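Local coordinates for thymidylate synthase A (Bacillus subtilis, PDB 1BKP) that catalyses the reductive methylation of dUMP to dTMP, with 5,10-methylenetetrahydrofolate as both the one-carbon donor and the reductant, at the interface of chains A and B. Residues are numbered along the deposited sequence; one frame, centred on the assembly and turned at random. Chains: chain A/B, Thymidylate synthase A.

The interface of chains A and B. Residues chain A 46, 48, 176, 214; chain B 43-44.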
ATOM      1  N   GLN A  46      -6.604  -4.034   8.713  1.00 12.72           N
ATOM      2  CA  GLN A  46      -6.918  -2.633   8.464  1.00 15.08           C
ATOM      3  C   GLN A  46      -7.699  -2.022   9.633  1.00 16.23           C
ATOM      4  O   GLN A  46      -8.596  -2.670  10.159  1.00 16.41           O
ATOM      5  CB  GLN A  46      -7.816  -2.517   7.195  1.00 12.57           C
ATOM      6  CG  GLN A  46      -8.166  -1.078   6.928  1.00 12.93           C
ATOM      7  CD  GLN A  46      -8.953  -0.860   5.673  1.00 15.42           C
ATOM      8  OE1 GLN A  46     -10.156  -0.712   5.756  1.00 23.22           O
ATOM      9  NE2 GLN A  46      -8.283  -0.767   4.522  1.00 19.58           N
ATOM     10  N   ARG A  48      -9.847   1.608  10.610  1.00 14.74           N
ATOM     11  CA  ARG A  48     -10.380   2.847   9.983  1.00 15.96           C
ATOM     12  C   ARG A  48     -11.050   3.640  11.088  1.00 16.79           C
ATOM     13  O   ARG A  48     -11.774   3.047  11.903  1.00 16.08           O
ATOM     14  CB  ARG A  48     -11.483   2.541   8.971  1.00 12.48           C
ATOM     15  CG  ARG A  48     -11.124   1.567   7.924  1.00 25.29           C
ATOM     16  CD  ARG A  48     -12.306   1.402   6.964  1.00 29.02           C
ATOM     17  NE  ARG A  48     -12.647   2.485   6.021  1.00 32.33           N
ATOM     18  CZ  ARG A  48     -12.492   2.356   4.683  1.00 29.50           C
ATOM     19  NH1 ARG A  48     -11.828   1.320   4.164  1.00 19.86           N
ATOM     20  NH2 ARG A  48     -12.902   3.296   3.867  1.00 19.01           N
ATOM     21  N   GLU A 176      -4.746   7.663   4.027  1.00 11.64           N
ATOM     22  CA  GLU A 176      -4.605   6.204   4.097  1.00 11.36           C
ATOM     23  C   GLU A 176      -3.095   5.941   4.240  1.00 10.04           C
ATOM     24  O   GLU A 176      -2.296   6.409   3.442  1.00 12.31           O
ATOM     25  CB  GLU A 176      -5.163   5.540   2.815  1.00 10.10           C
ATOM     26  CG  GLU A 176      -5.085   4.041   2.892  1.00 16.49           C
ATOM     27  CD  GLU A 176      -6.022   3.295   1.941  1.00 22.86           C
ATOM     28  OE1 GLU A 176      -6.434   3.890   0.930  1.00 19.41           O
ATOM     29  OE2 GLU A 176      -6.323   2.119   2.207  1.00 17.37           O
ATOM     30  N   ILE A 214      -7.276   5.770   7.727  1.00 11.69           N
ATOM     31  CA  ILE A 214      -7.170   4.333   7.501  1.00 13.26           C
ATOM     32  C   ILE A 214      -5.693   3.929   7.685  1.00 13.84           C
ATOM     33  O   ILE A 214      -4.822   4.492   7.053  1.00 13.75           O
ATOM     34  CB  ILE A 214      -7.640   4.079   6.067  1.00 14.90           C
ATOM     35  CG1 ILE A 214      -9.074   4.592   5.928  1.00 20.34           C
ATOM     36  CG2 ILE A 214      -7.563   2.627   5.748  1.00 12.95           C
ATOM     37  CD1 ILE A 214      -9.312   5.325   4.653  1.00 26.56           C
TER
ATOM     38  N   ILE B  43     -13.459   5.160  -1.049  1.00 17.26           N
ATOM     39  CA  ILE B  43     -12.018   5.097  -0.736  1.00 17.23           C
ATOM     40  C   ILE B  43     -11.697   3.803   0.000  1.00 14.44           C
ATOM     41  O   ILE B  43     -12.441   3.438   0.908  1.00 12.69           O
ATOM     42  CB  ILE B  43     -11.677   6.361   0.271  1.00 20.29           C
ATOM     43  CG1 ILE B  43     -11.751   7.685  -0.485  1.00 21.55           C
ATOM     44  CG2 ILE B  43     -10.346   6.209   0.940  1.00 20.86           C
ATOM     45  CD1 ILE B  43     -11.875   8.848   0.523  1.00 30.92           C
ATOM     46  N   SER B  44     -10.611   3.144  -0.387  1.00 13.76           N
ATOM     47  CA  SER B  44     -10.081   1.987   0.312  1.00 16.46           C
ATOM     48  C   SER B  44     -10.942   0.718   0.384  1.00 16.41           C
ATOM     49  O   SER B  44     -11.707   0.525   1.336  1.00 15.71           O
ATOM     50  CB  SER B  44      -9.671   2.427   1.694  1.00 16.82           C
ATOM     51  OG  SER B  44      -8.868   1.411   2.259  1.00 17.01           O
TER
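The guanidinium of A:Arg48 reaches across the dimer interface to two successive backbone carbonyls of chain B, its two terminal nitrogens taking one each. NH1 of A:Arg48 donates to the carbonyl O of B:Ser44 at 2.9 Å. NH2 of A:Arg48 donates to the carbonyl O of B:Ile43 at 3.0 Å. Both bonds are nearly straight, and both acceptors lie close to the guanidinium plane, so the flat group addresses the chain B backbone with its edge. The A:Arg48 chain is extended at chi2 and bends at chi3 (72°), which turns the guanidinium toward these oxygens. Within chain A, NH1 of A:Arg48 also donates to the side-chain amide OE1 of A:Gln46 at 3.1 Å. This bond within chain A, again near the guanidinium plane, should help fix the rotation of the group.

A second polar contact is made by the hydroxyl of B:Ser44, which enters between side chains of three chain A strands, 44-49, 172-179 and 209-217. The hydroxyl is anti to the backbone N (chi1 -166°). OG of B:Ser44 donates a short hydrogen bond of 2.6 Å to the carboxylate OE2 of A:Glu176, approaching from above the carboxylate plane. The amide NE2 of A:Gln46 adds a weak bond to OG of B:Ser44 at 3.2 Å. A:Gln46 thus faces the arginine with its oxygen and the serine with its nitrogen, and so may link the two polar contacts, though the serine half is weak.

Apolar packing is slight. CD1 of A:Ile214 lies 4.0 Å from CG2 of B:Ile43, while CG1 of the same A:Ile214 supports one face of the guanidinium near its rim.

The patch belongs to the two-fold interface of the homodimer, where beta-sheets of the subunits pack face to face, and its twin occurs with the chains exchanged. By tying the start of strand 44-49 of one subunit to sheet side chains of the other, it contributes to holding together a dimer whose dUMP sites are shared between subunits.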